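Local structure of putative alpha-L-fucosidase (Bacteroides thetaiotaomicron, 4H41) at the interface of chains A and B. The protein probably hydrolyses alpha-L-fucosidic linkages, with a likely part in the use of host glycans by this gut bacterium. Sequence-based numbering; all coordinates share one arbitrary frame. Chains: chain A/B, putative alpha-L-fucosidase.

Contact 1: the interface of chains A and B. Residues chain A 283, 286, 324-325; chain B 47-49, 322-323.
A:Gln325 swings its amide over the methyl group of B:Ala322 through two turns of its chain. CG lies beside the backbone N, anti to the carbonyl carbon (chi1 -50°), and the chain then bends sharply (chi2 91°), which lays the amide flat against the methyl. CB of B:Ala322 sits almost directly above one face of that amide, 3.4 Å from CD of A:Gln325. OE1 and NE2 lie under the same methyl at slightly longer range, so the group is covered by a plane rather than poked by a tip.

Beyond it, NE2 of A:Gln325 stands obliquely above the ring of B:Tyr323, off its rim, 3.7 Å from CE1, with the amide and ring planes 82° apart. The aliphatic stem of A:Gln325, CB and CG, lies along the backbone of B:His48 and B:Gln49.

No direct polar bond crosses here; water does the bridging. NE2 of A:Gln325 is 2.9 Å from water 1, which in turn lies 2.9 Å from the backbone O of B:Pro47; the phenol OH of B:Tyr323 makes a weak third contact with this water. Over the same face of the amide as the methyl, water 2 links the backbone N of A:Leu324, at 2.9 Å, with the backbone O of B:Ala322, at 2.7 Å. CB of A:Leu324 packs on the B:Ala322 methyl as well, hemming it in from chain A.

The remaining contact is apolar. CD1 of A:Leu286 rests on CG of the B:Pro47 ring at 3.7 Å, the two side chains meeting at a slant, and the same methyl lies near the B:Tyr323 hydroxyl. A:Ile283 points its CD1 at that hydroxyl more loosely, tip to tip. Within chain B the loop carrying the alanine methyl is tied down by a near-straight bond from the backbone N of B:Ala322 to the side-chain OE1 of B:Gln49, 2.9 Å long.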
loop_
_atom_site.group_PDB
_atom_site.type_symbol
_atom_site.label_atom_id
_atom_site.label_comp_id
_atom_site.label_asym_id
_atom_site.label_seq_id
_atom_site.Cartn_x
_atom_site.Cartn_y
_atom_site.Cartn_z
ATOM N N ILE A 283 4.129 3.826 -3.707
ATOM C CA ILE A 283 2.850 3.620 -2.993
ATOM C C ILE A 283 2.345 5.035 -2.741
ATOM O O ILE A 283 3.066 5.793 -2.107
ATOM C CB ILE A 283 3.011 2.822 -1.694
ATOM C CG1 ILE A 283 3.497 1.370 -1.992
ATOM C CG2 ILE A 283 1.682 2.803 -0.917
ATOM C CD1 ILE A 283 3.878 0.555 -0.778
ATOM N N LEU A 286 2.269 6.861 1.737
ATOM C CA LEU A 286 2.623 6.473 3.103
ATOM C C LEU A 286 3.389 7.621 3.773
ATOM O O LEU A 286 3.720 8.611 3.106
ATOM C CB LEU A 286 3.425 5.162 3.088
ATOM C CG LEU A 286 2.571 3.946 2.757
ATOM C CD1 LEU A 286 3.434 2.719 2.575
ATOM C CD2 LEU A 286 1.528 3.670 3.837
ATOM N N LEU A 324 2.089 2.424 10.515
ATOM C CA LEU A 324 2.910 2.460 11.736
ATOM C C LEU A 324 4.173 3.291 11.580
ATOM O O LEU A 324 4.736 3.729 12.571
ATOM C CB LEU A 324 3.260 1.048 12.235
ATOM C CG LEU A 324 2.029 0.162 12.568
ATOM C CD1 LEU A 324 2.491 -1.182 13.097
ATOM C CD2 LEU A 324 1.123 0.807 13.550
ATOM N N GLN A 325 4.554 3.631 10.336
ATOM C CA GLN A 325 5.660 4.553 10.075
ATOM C C GLN A 325 5.316 5.964 10.587
ATOM O O GLN A 325 6.214 6.773 10.826
ATOM C CB GLN A 325 5.989 4.641 8.559
ATOM C CG GLN A 325 6.169 3.274 7.865
ATOM C CD GLN A 325 4.878 2.728 7.289
ATOM O OE1 GLN A 325 3.773 3.047 7.764
ATOM N NE2 GLN A 325 4.974 1.963 6.226
ATOM N N PRO B 47 9.035 3.037 1.271
ATOM C CA PRO B 47 8.735 4.120 2.214
ATOM C C PRO B 47 9.458 3.946 3.536
ATOM O O PRO B 47 9.663 2.828 4.024
ATOM C CB PRO B 47 7.223 4.060 2.367
ATOM C CG PRO B 47 6.760 3.529 1.049
ATOM C CD PRO B 47 7.777 2.485 0.700
ATOM N N HIS B 48 9.924 5.055 4.050
ATOM C CA HIS B 48 10.757 5.087 5.262
ATOM C C HIS B 48 9.966 4.728 6.495
ATOM O O HIS B 48 8.809 5.183 6.645
ATOM C CB HIS B 48 11.350 6.497 5.405
ATOM C CG HIS B 48 12.533 6.609 6.325
ATOM N ND1 HIS B 48 13.710 5.946 6.078
ATOM C CD2 HIS B 48 12.694 7.373 7.432
ATOM C CE1 HIS B 48 14.557 6.314 7.041
ATOM N NE2 HIS B 48 13.989 7.152 7.894
ATOM N N GLN B 49 10.573 3.955 7.418
ATOM C CA GLN B 49 9.852 3.576 8.661
ATOM C C GLN B 49 10.075 4.567 9.801
ATOM O O GLN B 49 9.440 4.422 10.816
ATOM C CB GLN B 49 10.198 2.165 9.124
ATOM C CG GLN B 49 9.849 1.132 8.046
ATOM C CD GLN B 49 9.702 -0.233 8.630
ATOM O OE1 GLN B 49 8.698 -0.528 9.243
ATOM N NE2 GLN B 49 10.691 -1.083 8.463
ATOM N N ALA B 322 6.374 -2.080 9.942
ATOM C CA ALA B 322 5.024 -1.513 9.779
ATOM C C ALA B 322 4.130 -2.448 8.955
ATOM O O ALA B 322 2.904 -2.339 9.007
ATOM C CB ALA B 322 5.122 -0.154 9.087
ATOM N N TYR B 323 4.739 -3.341 8.138
ATOM C CA TYR B 323 4.036 -4.334 7.363
ATOM C C TYR B 323 3.947 -5.558 8.250
ATOM O O TYR B 323 4.902 -6.331 8.336
ATOM C CB TYR B 323 4.773 -4.655 6.039
ATOM C CG TYR B 323 5.137 -3.451 5.199
ATOM C CD1 TYR B 323 4.329 -2.301 5.187
ATOM C CD2 TYR B 323 6.237 -3.477 4.351
ATOM C CE1 TYR B 323 4.605 -1.238 4.341
ATOM C CE2 TYR B 323 6.551 -2.391 3.537
ATOM C CZ TYR B 323 5.734 -1.273 3.535
ATOM O OH TYR B 323 6.026 -0.182 2.754
HETATM O O HOH W 1 7.434 1.223 4.849
HETATM O O HOH W 2 1.603 0.068 8.818
#

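Contact 2: the interface of chains A and B. Residues chain A 22-26, 290-291; chain B 52-53, 98-99.
B:Ser98 faces the carboxylate of A:Asp291 and is gripped by both of its oxygens, in an interface between two copies of a DUF4434-family protein. The serine hydroxyl takes the crowded position between its own backbone N and carbonyl carbon (chi1 60°), which turns OG to the same partner as the backbone N-H. OG donates to OD1 of A:Asp291 at 2.6 Å, while the backbone N of B:Ser98 donates to OD2 at 3.0 Å, nearly straight (165° at H). Both donors come in on the syn side of the carboxylate, somewhat out of its plane. A:Asp291 stands in the first turn of helix 290-302, where the N-terminal end of the helix may help stabilise a negative charge.

Behind the serine, its carbonyl looks the other way. The backbone N of A:Ile25 reaches O of B:Ser98 at 2.8 Å from above the carbonyl plane, as part of an antiparallel beta bridge that pairs A:Leu24 with B:Val99. The side chains of that pair run at a slant to each other and touch by one branch each, CD2 of A:Leu24 against CG2 of B:Val99 at 3.7 Å. CG2 of B:Val99 also abuts CB of A:Ser22, so this methyl rests against two residues of the N-terminal arm of chain A. On the far side of A:Leu24, CG2 of A:Val26 packs against CB of B:Ser98.

A:Ser22 turns its hydroxyl away from the valine toward the start of helix 53-65 in chain B. Its OG accepts from the backbone N of B:Glu53 at 2.8 Å in a rather bent bond (138° at H), so an acceptor from the other chain meets the first N-H of the helix. The extended B:Glu53 side chain runs alongside the arm, and water 3, 2.6 Å from its OE1, connects it with the backbone N of A:Lys23, whose residue is poorly ordered.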
loop_
_atom_site.group_PDB
_atom_site.type_symbol
_atom_site.label_atom_id
_atom_site.label_comp_id
_atom_site.label_asym_id
_atom_site.label_seq_id
_atom_site.Cartn_x
_atom_site.Cartn_y
_atom_site.Cartn_z
ATOM N N SER A 22 18.932 8.385 18.741
ATOM C CA SER A 22 19.972 8.682 17.760
ATOM C C SER A 22 20.689 9.969 18.144
ATOM O O SER A 22 20.091 10.874 18.737
ATOM C CB SER A 22 19.395 8.811 16.348
ATOM O OG SER A 22 18.503 7.777 15.959
ATOM N N LYS A 23 21.979 10.046 17.809
ATOM C CA LYS A 23 22.769 11.246 18.025
ATOM C C LYS A 23 22.489 12.140 16.840
ATOM O O LYS A 23 22.894 11.797 15.737
ATOM C CB LYS A 23 24.269 10.902 18.152
ATOM C CG LYS A 23 25.224 12.119 18.079
ATOM C CD LYS A 23 24.855 13.285 19.002
ATOM C CE LYS A 23 25.925 14.358 19.015
ATOM N NZ LYS A 23 26.111 14.994 17.679
ATOM N N LEU A 24 21.803 13.282 17.034
ATOM C CA LEU A 24 21.529 14.144 15.886
ATOM C C LEU A 24 22.785 14.935 15.535
ATOM O O LEU A 24 23.493 15.385 16.424
ATOM C CB LEU A 24 20.338 15.082 16.119
ATOM C CG LEU A 24 18.937 14.472 16.322
ATOM C CD1 LEU A 24 17.863 15.482 16.002
ATOM C CD2 LEU A 24 18.712 13.231 15.499
ATOM N N ILE A 25 23.038 15.138 14.244
ATOM C CA ILE A 25 24.204 15.886 13.784
ATOM C C ILE A 25 23.770 17.202 13.136
ATOM O O ILE A 25 24.591 17.890 12.525
ATOM C CB ILE A 25 25.115 15.047 12.874
ATOM C CG1 ILE A 25 24.354 14.533 11.623
ATOM C CG2 ILE A 25 25.700 13.870 13.673
ATOM C CD1 ILE A 25 25.227 13.826 10.636
ATOM N N VAL A 26 22.516 17.603 13.363
ATOM C CA VAL A 26 22.008 18.906 12.958
ATOM C C VAL A 26 21.443 19.558 14.207
ATOM O O VAL A 26 21.003 18.852 15.112
ATOM C CB VAL A 26 20.936 18.854 11.817
ATOM C CG1 VAL A 26 21.524 18.292 10.539
ATOM C CG2 VAL A 26 19.675 18.086 12.234
ATOM N N PHE A 290 11.242 11.452 7.862
ATOM C CA PHE A 290 11.375 12.575 8.772
ATOM C C PHE A 290 12.328 13.664 8.244
ATOM O O PHE A 290 11.966 14.835 8.244
ATOM C CB PHE A 290 11.879 12.119 10.147
ATOM C CG PHE A 290 12.214 13.322 11.002
ATOM C CD1 PHE A 290 11.233 14.235 11.354
ATOM C CD2 PHE A 290 13.520 13.592 11.360
ATOM C CE1 PHE A 290 11.560 15.389 12.089
ATOM C CE2 PHE A 290 13.850 14.766 12.042
ATOM C CZ PHE A 290 12.864 15.622 12.442
ATOM N N ASP A 291 13.502 13.287 7.757
ATOM C CA ASP A 291 14.457 14.323 7.264
ATOM C C ASP A 291 13.891 15.179 6.138
ATOM O O ASP A 291 14.199 16.365 6.085
ATOM C CB ASP A 291 15.805 13.748 6.837
ATOM C CG ASP A 291 16.812 13.628 7.962
ATOM O OD1 ASP A 291 16.567 14.216 9.062
ATOM O OD2 ASP A 291 17.889 13.044 7.723
ATOM N N GLY B 52 14.642 5.295 14.738
ATOM C CA GLY B 52 15.799 5.881 15.381
ATOM C C GLY B 52 16.708 4.768 15.863
ATOM O O GLY B 52 16.488 3.587 15.559
ATOM N N GLU B 53 17.755 5.129 16.603
ATOM C CA GLU B 53 18.722 4.130 17.068
ATOM C C GLU B 53 18.069 3.052 17.940
ATOM O O GLU B 53 18.469 1.902 17.859
ATOM C CB GLU B 53 19.872 4.787 17.829
ATOM C CG GLU B 53 20.984 3.787 18.110
ATOM C CD GLU B 53 22.355 4.350 18.374
ATOM O OE1 GLU B 53 22.728 5.370 17.749
ATOM O OE2 GLU B 53 23.122 3.663 19.082
ATOM N N SER B 98 20.132 14.104 9.354
ATOM C CA SER B 98 20.085 14.420 10.776
ATOM C C SER B 98 20.824 13.399 11.607
ATOM O O SER B 98 21.118 13.688 12.756
ATOM C CB SER B 98 18.657 14.537 11.275
ATOM O OG SER B 98 17.942 13.337 11.100
ATOM N N VAL B 99 21.122 12.215 11.060
ATOM C CA VAL B 99 21.828 11.162 11.800
ATOM C C VAL B 99 22.933 10.596 10.930
ATOM O O VAL B 99 22.715 10.327 9.748
ATOM C CB VAL B 99 20.837 10.034 12.224
ATOM C CG1 VAL B 99 21.566 8.871 12.908
ATOM C CG2 VAL B 99 19.721 10.567 13.127
HETATM O O HOH W 3 22.777 7.595 16.335
#

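Contact 1 and contact 2 lie about 18 Å apart, measured between the centres of their C-alpha atoms, and are patches of the same A-B interface. Both draw on the same two stretches: in chain A the loop holding A:Ile283 and A:Leu286 runs on into helix 290-302, and in chain B the loop with B:Pro47 leads into helix 53-65. Contact 1 adds residues from 322-325 of both chains, contact 2 the N-terminal arm of chain A with B:Ser98 and B:Val99. The interface is not an exact two-fold and the deposited assembly holds three copies, so the structure alone does not show whether it forms in solution.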